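Local atomic coordinates of uncharacterized protein Q99UF4 (Staphylococcus aureus, PDB entry 3B2N), a protein that probably acts as a LuxR-family response regulator, its receiver domain taking up a phosphoryl signal that controls DNA binding and transcription. Residues A[78-87]-A[100-108]; A[64-72]-A[91-101]. All blocks are in the same frame, centred on the assembly; numbering follows the deposited sequence.

Interaction 1 of 2, residues A[78-87]-A[100-108]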
loop_
_atom_site.group_PDB
_atom_site.type_symbol
_atom_site.label_atom_id
_atom_site.label_comp_id
_atom_site.label_asym_id
_atom_site.label_seq_id
_atom_site.Cartn_x
_atom_site.Cartn_y
_atom_site.Cartn_z
ATOM N N ILE A 78 -2.604 10.762 3.675
ATOM C CA ILE A 78 -2.750 9.354 3.302
ATOM C C ILE A 78 -1.677 8.573 4.013
ATOM O O ILE A 78 -0.510 8.937 3.905
ATOM C CB ILE A 78 -2.600 9.103 1.763
ATOM C CG1 ILE A 78 -3.550 10.016 0.983
ATOM C CG2 ILE A 78 -2.852 7.542 1.411
ATOM C CD1 ILE A 78 -3.649 9.740 -0.541
ATOM N N LYS A 79 -2.078 7.528 4.742
ATOM C CA LYS A 79 -1.123 6.585 5.338
ATOM C C LYS A 79 -0.643 5.601 4.259
ATOM O O LYS A 79 -1.430 5.156 3.391
ATOM C CB LYS A 79 -1.742 5.848 6.523
ATOM C CG LYS A 79 -2.371 6.750 7.598
ATOM C CD LYS A 79 -1.308 7.566 8.235
ATOM C CE LYS A 79 -1.812 8.220 9.516
ATOM N NZ LYS A 79 -0.763 9.171 9.947
ATOM N N VAL A 80 0.646 5.288 4.259
ATOM C CA VAL A 80 1.160 4.478 3.155
ATOM C C VAL A 80 1.894 3.292 3.734
ATOM O O VAL A 80 2.869 3.462 4.503
ATOM C CB VAL A 80 2.140 5.281 2.211
ATOM C CG1 VAL A 80 2.675 4.373 1.124
ATOM C CG2 VAL A 80 1.494 6.569 1.632
ATOM N N ILE A 81 1.463 2.100 3.334
ATOM C CA ILE A 81 2.144 0.880 3.732
ATOM C C ILE A 81 2.706 0.200 2.484
ATOM O O ILE A 81 1.950 -0.089 1.552
ATOM C CB ILE A 81 1.161 -0.048 4.464
ATOM C CG1 ILE A 81 0.742 0.666 5.771
ATOM C CG2 ILE A 81 1.849 -1.429 4.720
ATOM C CD1 ILE A 81 -0.630 0.463 6.162
ATOM N N ILE A 82 4.014 -0.028 2.465
ATOM C CA ILE A 82 4.626 -0.844 1.453
ATOM C C ILE A 82 4.613 -2.306 1.897
ATOM O O ILE A 82 4.896 -2.609 3.052
ATOM C CB ILE A 82 6.027 -0.355 1.140
ATOM C CG1 ILE A 82 5.943 1.084 0.592
ATOM C CG2 ILE A 82 6.820 -1.348 0.269
ATOM C CD1 ILE A 82 6.783 1.389 -0.554
ATOM N N VAL A 83 4.263 -3.210 0.974
ATOM C CA VAL A 83 4.143 -4.638 1.291
ATOM C C VAL A 83 4.866 -5.327 0.175
ATOM O O VAL A 83 4.423 -5.210 -0.962
ATOM C CB VAL A 83 2.635 -5.075 1.290
ATOM C CG1 VAL A 83 2.482 -6.568 1.510
ATOM C CG2 VAL A 83 1.937 -4.396 2.342
ATOM N N THR A 84 5.981 -6.015 0.463
ATOM C CA THR A 84 6.864 -6.525 -0.584
ATOM C C THR A 84 7.501 -7.855 -0.196
ATOM O O THR A 84 7.621 -8.159 0.998
ATOM C CB THR A 84 8.004 -5.486 -0.901
ATOM O OG1 THR A 84 8.775 -5.918 -2.034
ATOM C CG2 THR A 84 8.943 -5.284 0.346
ATOM N N THR A 85 7.926 -8.642 -1.192
ATOM C CA THR A 85 8.865 -9.756 -0.938
ATOM C C THR A 85 10.327 -9.302 -0.695
ATOM O O THR A 85 11.123 -10.053 -0.139
ATOM C CB THR A 85 8.883 -10.761 -2.093
ATOM O OG1 THR A 85 9.268 -10.071 -3.290
ATOM C CG2 THR A 85 7.527 -11.323 -2.326
ATOM N N PHE A 86 10.690 -8.082 -1.080
ATOM C CA PHE A 86 12.130 -7.747 -1.110
ATOM C C PHE A 86 12.787 -7.593 0.257
ATOM O O PHE A 86 12.456 -6.668 1.036
ATOM C CB PHE A 86 12.443 -6.505 -1.973
ATOM C CG PHE A 86 12.044 -6.645 -3.426
ATOM C CD1 PHE A 86 11.805 -5.506 -4.208
ATOM C CD2 PHE A 86 11.898 -7.906 -4.010
ATOM C CE1 PHE A 86 11.436 -5.629 -5.549
ATOM C CE2 PHE A 86 11.513 -8.033 -5.342
ATOM C CZ PHE A 86 11.278 -6.904 -6.109
ATOM N N LYS A 87 13.738 -8.481 0.524
ATOM C CA LYS A 87 14.578 -8.368 1.698
ATOM C C LYS A 87 15.759 -7.398 1.477
ATOM O O LYS A 87 16.306 -6.884 2.457
ATOM C CB LYS A 87 15.081 -9.745 2.124
ATOM C CG LYS A 87 13.997 -10.662 2.661
ATOM C CD LYS A 87 13.654 -10.319 4.099
ATOM C CE LYS A 87 14.677 -10.856 5.097
ATOM N NZ LYS A 87 14.615 -12.344 5.173
ATOM N N VAL A 100 7.660 6.434 4.629
ATOM C CA VAL A 100 6.633 5.379 4.567
ATOM C C VAL A 100 6.030 5.212 5.984
ATOM O O VAL A 100 6.734 5.384 6.969
ATOM C CB VAL A 100 7.231 4.029 4.057
ATOM C CG1 VAL A 100 8.068 3.357 5.146
ATOM C CG2 VAL A 100 6.104 3.089 3.489
ATOM N N ASP A 101 4.744 4.903 6.106
ATOM C CA ASP A 101 4.219 4.677 7.456
ATOM C C ASP A 101 4.537 3.280 7.998
ATOM O O ASP A 101 4.800 3.120 9.202
ATOM C CB ASP A 101 2.727 4.970 7.500
ATOM C CG ASP A 101 2.449 6.418 7.207
ATOM O OD1 ASP A 101 2.933 7.238 7.984
ATOM O OD2 ASP A 101 1.840 6.740 6.175
ATOM N N ALA A 102 4.538 2.279 7.122
ATOM C CA ALA A 102 4.981 0.960 7.535
ATOM C C ALA A 102 5.565 0.194 6.351
ATOM O O ALA A 102 5.150 0.382 5.205
ATOM C CB ALA A 102 3.834 0.168 8.208
ATOM N N TYR A 103 6.536 -0.671 6.626
ATOM C CA TYR A 103 7.140 -1.500 5.599
ATOM C C TYR A 103 6.861 -2.948 6.024
ATOM O O TYR A 103 7.330 -3.385 7.050
ATOM C CB TYR A 103 8.635 -1.243 5.591
ATOM C CG TYR A 103 9.380 -1.817 4.407
ATOM C CD1 TYR A 103 9.501 -1.094 3.213
ATOM C CD2 TYR A 103 10.003 -3.064 4.486
ATOM C CE1 TYR A 103 10.228 -1.596 2.132
ATOM C CE2 TYR A 103 10.704 -3.579 3.404
ATOM C CZ TYR A 103 10.801 -2.842 2.247
ATOM O OH TYR A 103 11.505 -3.325 1.209
ATOM N N VAL A 104 6.090 -3.684 5.252
ATOM C CA VAL A 104 5.692 -5.024 5.670
ATOM C C VAL A 104 6.178 -6.060 4.660
ATOM O O VAL A 104 5.875 -5.969 3.446
ATOM C CB VAL A 104 4.156 -5.084 5.828
ATOM C CG1 VAL A 104 3.661 -6.523 6.137
ATOM C CG2 VAL A 104 3.734 -4.130 6.940
ATOM N N LEU A 105 6.921 -7.047 5.152
ATOM C CA LEU A 105 7.370 -8.148 4.297
ATOM C C LEU A 105 6.255 -9.150 4.091
ATOM O O LEU A 105 5.482 -9.400 5.009
ATOM C CB LEU A 105 8.517 -8.884 4.985
ATOM C CG LEU A 105 9.979 -8.808 4.582
ATOM C CD1 LEU A 105 10.398 -7.461 4.114
ATOM C CD2 LEU A 105 10.798 -9.252 5.781
ATOM N N LYS A 106 6.224 -9.798 2.921
ATOM C CA LYS A 106 5.218 -10.855 2.669
ATOM C C LYS A 106 5.488 -12.153 3.418
ATOM O O LYS A 106 4.770 -13.126 3.207
ATOM C CB LYS A 106 5.023 -11.080 1.159
ATOM C CG LYS A 106 4.514 -9.762 0.525
ATOM C CD LYS A 106 4.251 -9.902 -0.955
ATOM C CE LYS A 106 3.750 -8.608 -1.574
ATOM N NZ LYS A 106 3.798 -8.782 -3.078
ATOM N N GLU A 107 6.519 -12.153 4.292
ATOM C CA GLU A 107 6.636 -13.138 5.382
ATOM C C GLU A 107 5.520 -13.076 6.436
ATOM O O GLU A 107 5.300 -14.037 7.187
ATOM C CB GLU A 107 7.982 -12.977 6.105
ATOM C CG GLU A 107 9.087 -13.783 5.440
ATOM C CD GLU A 107 10.467 -13.497 6.023
ATOM O OE1 GLU A 107 11.444 -14.052 5.480
ATOM O OE2 GLU A 107 10.573 -12.733 7.019
ATOM N N ARG A 108 4.831 -11.935 6.489
ATOM C CA ARG A 108 3.745 -11.668 7.440
ATOM C C ARG A 108 2.459 -12.103 6.813
ATOM O O ARG A 108 2.341 -12.082 5.583
ATOM C CB ARG A 108 3.650 -10.135 7.704
ATOM C CG ARG A 108 4.956 -9.479 8.195
ATOM C CD ARG A 108 5.167 -9.666 9.712
ATOM N NE ARG A 108 5.639 -11.005 9.997
ATOM C CZ ARG A 108 6.896 -11.431 9.818
ATOM N NH1 ARG A 108 7.191 -12.697 10.118
ATOM N NH2 ARG A 108 7.855 -10.616 9.334
HETATM O O HOH W 1 6.419 -7.876 -3.732
#
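Ile-82 binds the O of Ala-102 and the N of Val-104 through its backbone, and Thr-84 binds the O of Val-104 and the N of Lys-106, the zigzag of a parallel sheet. Strands 79-84 and 102-105, their axes 4.7 Å apart at closest approach, are the last two of the five-stranded sheet of a CheY-like receiver domain; helix 89-97 makes the beta-alpha-beta crossover between them. At the start of the pair Asp-101 takes over the pattern with its side chain. Its OD2 accepts from Val-80 N (2.7 Å) through the anti lone pair, and its own N donates to Val-80 O.

Apolar contacts differ on the two faces. Ile-81 CG2 and Val-104 CG2 lie side by side at 4.0 Å, on the face where Ile-81 and Ala-102 meet helix 110-121. On the other face CG2 of Val-100 sits against CG1 of Ile-82 (3.5 Å), while the Tyr-103 ring, its CG anti to the backbone N (chi1 -169°), extends along the strands past Ile-82 CG2 to Thr-84 CG2, which lies 3.3 Å from its OH.

Polar side chains gather at the C-terminal end. The extended chain of Lys-106 crosses Val-83 and brings NZ to a salt bridge with Glu-10, close to where receiver domains are typically phosphorylated, probably at Asp-56 here. A water accepts from both Lys-106 NZ (2.8 Å) and Thr-85 N. Thr-84 OG1 closes an ST turn, accepting an almost straight bond from Phe-86 N (3.0 Å, 173°).

Interaction 2 of 2, residues A[64-72]-A[91-101]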
loop_
_atom_site.group_PDB
_atom_site.type_symbol
_atom_site.label_atom_id
_atom_site.label_comp_id
_atom_site.label_asym_id
_atom_site.label_seq_id
_atom_site.Cartn_x
_atom_site.Cartn_y
_atom_site.Cartn_z
ATOM N N GLY A 64 6.020 1.292 -6.221
ATOM C CA GLY A 64 5.392 1.750 -4.978
ATOM C C GLY A 64 6.174 2.871 -4.308
ATOM O O GLY A 64 5.587 3.790 -3.680
ATOM N N LEU A 65 7.499 2.820 -4.453
ATOM C CA LEU A 65 8.369 3.845 -3.895
ATOM C C LEU A 65 8.226 5.195 -4.606
ATOM O O LEU A 65 8.234 6.235 -3.950
ATOM C CB LEU A 65 9.835 3.371 -3.897
ATOM C CG LEU A 65 10.273 2.163 -3.021
ATOM C CD1 LEU A 65 11.714 1.663 -3.402
ATOM C CD2 LEU A 65 10.171 2.472 -1.501
ATOM N N GLU A 66 8.127 5.192 -5.933
ATOM C CA GLU A 66 7.764 6.411 -6.678
ATOM C C GLU A 66 6.348 6.943 -6.329
ATOM O O GLU A 66 6.127 8.136 -6.256
ATOM C CB GLU A 66 7.869 6.152 -8.174
ATOM C CG GLU A 66 9.287 5.860 -8.605
ATOM C CD GLU A 66 9.388 5.320 -10.011
ATOM O OE1 GLU A 66 8.574 4.461 -10.450
ATOM O OE2 GLU A 66 10.334 5.760 -10.696
ATOM N N VAL A 67 5.385 6.051 -6.152
ATOM C CA VAL A 67 4.047 6.470 -5.719
ATOM C C VAL A 67 4.142 7.099 -4.299
ATOM O O VAL A 67 3.611 8.168 -4.061
ATOM C CB VAL A 67 3.049 5.294 -5.722
ATOM C CG1 VAL A 67 1.683 5.696 -5.098
ATOM C CG2 VAL A 67 2.832 4.755 -7.172
ATOM N N LEU A 68 4.820 6.428 -3.367
ATOM C CA LEU A 68 5.029 6.984 -2.022
ATOM C C LEU A 68 5.682 8.359 -2.118
ATOM O O LEU A 68 5.205 9.324 -1.502
ATOM C CB LEU A 68 5.899 6.026 -1.175
ATOM C CG LEU A 68 6.593 6.603 0.083
ATOM C CD1 LEU A 68 5.545 7.010 1.124
ATOM C CD2 LEU A 68 7.503 5.556 0.675
ATOM N N ALA A 69 6.747 8.472 -2.908
ATOM C CA ALA A 69 7.417 9.764 -3.039
ATOM C C ALA A 69 6.460 10.847 -3.516
ATOM O O ALA A 69 6.511 11.977 -3.023
ATOM C CB ALA A 69 8.666 9.691 -3.946
ATOM N N GLU A 70 5.572 10.506 -4.461
ATOM C CA GLU A 70 4.693 11.546 -5.015
ATOM C C GLU A 70 3.623 11.964 -4.023
ATOM O O GLU A 70 3.276 13.143 -3.943
ATOM C CB GLU A 70 4.035 11.109 -6.331
ATOM C CG GLU A 70 3.478 12.279 -7.113
ATOM C CD GLU A 70 2.880 11.854 -8.429
ATOM O OE1 GLU A 70 3.430 10.922 -9.067
ATOM O OE2 GLU A 70 1.857 12.456 -8.836
ATOM N N ILE A 71 3.083 10.995 -3.281
ATOM C CA ILE A 71 2.093 11.291 -2.215
ATOM C C ILE A 71 2.715 12.250 -1.187
ATOM O O ILE A 71 2.035 13.177 -0.667
ATOM C CB ILE A 71 1.659 9.970 -1.525
ATOM C CG1 ILE A 71 0.856 9.120 -2.492
ATOM C CG2 ILE A 71 0.796 10.203 -0.232
ATOM C CD1 ILE A 71 0.666 7.687 -1.987
ATOM N N ARG A 72 4.000 12.042 -0.890
ATOM C CA ARG A 72 4.655 12.904 0.105
ATOM C C ARG A 72 4.968 14.281 -0.477
ATOM O O ARG A 72 4.689 15.262 0.165
ATOM C CB ARG A 72 5.903 12.259 0.706
ATOM C CG ARG A 72 5.585 10.982 1.466
ATOM C CD ARG A 72 4.731 11.176 2.698
ATOM N NE ARG A 72 4.589 9.937 3.465
ATOM C CZ ARG A 72 3.424 9.409 3.836
ATOM N NH1 ARG A 72 3.410 8.271 4.518
ATOM N NH2 ARG A 72 2.274 10.026 3.536
ATOM N N TYR A 91 15.891 -1.224 -0.597
ATOM C CA TYR A 91 14.474 -0.904 -0.710
ATOM C C TYR A 91 13.885 -0.387 0.596
ATOM O O TYR A 91 13.037 0.499 0.601
ATOM C CB TYR A 91 13.669 -2.113 -1.182
ATOM C CG TYR A 91 13.945 -2.532 -2.602
ATOM C CD1 TYR A 91 13.400 -1.836 -3.675
ATOM C CD2 TYR A 91 14.752 -3.638 -2.875
ATOM C CE1 TYR A 91 13.642 -2.218 -4.995
ATOM C CE2 TYR A 91 15.011 -4.034 -4.195
ATOM C CZ TYR A 91 14.442 -3.319 -5.248
ATOM O OH TYR A 91 14.690 -3.722 -6.543
ATOM N N PHE A 92 14.299 -0.974 1.704
ATOM C CA PHE A 92 13.790 -0.540 2.962
ATOM C C PHE A 92 14.304 0.890 3.283
ATOM O O PHE A 92 13.570 1.725 3.801
ATOM C CB PHE A 92 14.226 -1.512 4.054
ATOM C CG PHE A 92 13.769 -1.115 5.419
ATOM C CD1 PHE A 92 12.421 -0.981 5.701
ATOM C CD2 PHE A 92 14.686 -0.823 6.412
ATOM C CE1 PHE A 92 11.970 -0.615 6.966
ATOM C CE2 PHE A 92 14.246 -0.438 7.685
ATOM C CZ PHE A 92 12.872 -0.350 7.952
ATOM N N GLU A 93 15.560 1.151 2.979
ATOM C CA GLU A 93 16.097 2.475 3.209
ATOM C C GLU A 93 15.382 3.508 2.331
ATOM O O GLU A 93 15.151 4.632 2.783
ATOM C CB GLU A 93 17.618 2.505 2.943
ATOM C CG GLU A 93 18.384 1.507 3.759
ATOM C CD GLU A 93 19.795 1.246 3.215
ATOM O OE1 GLU A 93 20.371 0.195 3.592
ATOM O OE2 GLU A 93 20.346 2.076 2.434
ATOM N N LYS A 94 15.051 3.150 1.083
ATOM C CA LYS A 94 14.328 4.083 0.182
ATOM C C LYS A 94 12.905 4.373 0.717
ATOM O O LYS A 94 12.421 5.480 0.639
ATOM C CB LYS A 94 14.267 3.566 -1.268
ATOM C CG LYS A 94 15.292 4.148 -2.210
ATOM C CD LYS A 94 15.157 3.523 -3.588
ATOM C CE LYS A 94 16.311 2.531 -3.854
ATOM N NZ LYS A 94 15.934 1.293 -4.649
ATOM N N ALA A 95 12.263 3.377 1.295
ATOM C CA ALA A 95 10.916 3.564 1.876
ATOM C C ALA A 95 11.004 4.495 3.084
ATOM O O ALA A 95 10.183 5.374 3.233
ATOM C CB ALA A 95 10.354 2.238 2.289
ATOM N N VAL A 96 12.039 4.313 3.913
ATOM C CA VAL A 96 12.161 5.044 5.168
ATOM C C VAL A 96 12.444 6.510 4.840
ATOM O O VAL A 96 11.765 7.392 5.341
ATOM C CB VAL A 96 13.255 4.431 6.061
ATOM C CG1 VAL A 96 13.617 5.357 7.266
ATOM C CG2 VAL A 96 12.785 3.010 6.556
ATOM N N VAL A 97 13.408 6.756 3.960
ATOM C CA VAL A 97 13.821 8.127 3.606
ATOM C C VAL A 97 12.601 8.878 3.014
ATOM O O VAL A 97 12.451 10.071 3.204
ATOM C CB VAL A 97 15.080 8.184 2.678
ATOM C CG1 VAL A 97 14.781 7.713 1.247
ATOM C CG2 VAL A 97 15.582 9.625 2.562
ATOM N N ASN A 98 11.709 8.139 2.355
ATOM C CA ASN A 98 10.488 8.722 1.789
ATOM C C ASN A 98 9.317 8.757 2.724
ATOM O O ASN A 98 8.197 8.909 2.275
ATOM C CB ASN A 98 10.118 7.953 0.524
ATOM C CG ASN A 98 10.929 8.435 -0.666
ATOM O OD1 ASN A 98 10.703 9.540 -1.146
ATOM N ND2 ASN A 98 11.901 7.639 -1.114
ATOM N N ASP A 99 9.574 8.560 4.007
ATOM C CA ASP A 99 8.551 8.689 5.038
ATOM C C ASP A 99 7.353 7.697 4.908
ATOM O O ASP A 99 6.161 8.081 5.077
ATOM C CB ASP A 99 8.058 10.137 5.088
ATOM C CG ASP A 99 7.152 10.409 6.281
ATOM O OD1 ASP A 99 6.256 11.274 6.149
ATOM O OD2 ASP A 99 7.322 9.747 7.336
ATOM N N VAL A 100 7.660 6.434 4.629
ATOM C CA VAL A 100 6.633 5.379 4.567
ATOM C C VAL A 100 6.030 5.212 5.984
ATOM O O VAL A 100 6.734 5.384 6.969
ATOM C CB VAL A 100 7.231 4.029 4.057
ATOM C CG1 VAL A 100 8.068 3.357 5.146
ATOM C CG2 VAL A 100 6.104 3.089 3.489
ATOM N N ASP A 101 4.744 4.903 6.106
ATOM C CA ASP A 101 4.219 4.677 7.456
ATOM C C ASP A 101 4.537 3.280 7.998
ATOM O O ASP A 101 4.800 3.120 9.202
ATOM C CB ASP A 101 2.727 4.970 7.500
ATOM C CG ASP A 101 2.449 6.418 7.207
ATOM O OD1 ASP A 101 2.933 7.238 7.984
ATOM O OD2 ASP A 101 1.840 6.740 6.175
#
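Leu-65 lays its two methyl groups over the side of helix 91-97: CD2 rests on the Ala-95 backbone and lies 3.8 Å from Ala-95 CB, while CD1 meets Lys-94 CB and comes to the edge of the Tyr-91 ring at CD1 (3.9 Å). One turn on, Leu-68 reaches the end of that helix. Its CG stands anti to the backbone N (chi1 161°), which carries CD2 between Asn-98 CB, at 3.6 Å, and Val-100 CB, with CD1 against the Asn-98 carbonyl. The Ala-69 methyl is touched by Asn-98 OD1.

The two helices are neighbours on one side of the sheet in the receiver fold, nearly parallel at 12° with axes 10.0 Å apart, and Leu-65 and Leu-68 also reach down to strand 79-84. Helix 91-97 ends in a Schellman motif with Asp-99, at positive phi, as the C-prime residue. Asn-98 reinforces this end: its ND2 and its backbone N reach Lys-94 O from opposite faces of the carbonyl plane.

The turn that follows presents the carbonyl of Asp-99 to Arg-72. That arginine bends at chi2 (-65°) and turns its NE/NH1 edge to the carbonyl oxygen, with NE at 2.9 Å and NH1 at 2.8 Å from Asp-99 O, which lies in the guanidinium plane. NH1 also forms a salt bridge with Asp-101 OD2 (2.7 Å), approaching from above the carboxylate plane. The Asp-99 carboxylate adds charge alone, since OD1 lies 3.4 Å from NE but well out of the guanidinium plane.

In the fold
Interactions 1 and 2, centred about 10 Å apart, share Val-100 and Asp-101, the passage from helix 89-97 into strand 102-105. Asp-101 OD2 serves both, joining the strand pair to Arg-72, whose NH2 lies 3.0 Å from Ile-78 O just before strand 79-84. Aromatic packing connects them further along: the Tyr-103 and Phe-92 rings meet edge-to-face, Tyr-103 CG 3.4 Å from Phe-92 CD1, and Phe-86 CD1 lies 3.5 Å from Tyr-91 CE2. Helices 64-73 and 89-97 cover the Ile-82 and Tyr-103 face of the sheet, Leu-65 touching Ile-82 and Ala-95 touching Tyr-103. The C-terminal end of interaction 1 leads through Lys-106 to Glu-10 and, more weakly, Asp-56, consistent with a receiver-domain phosphorylation site.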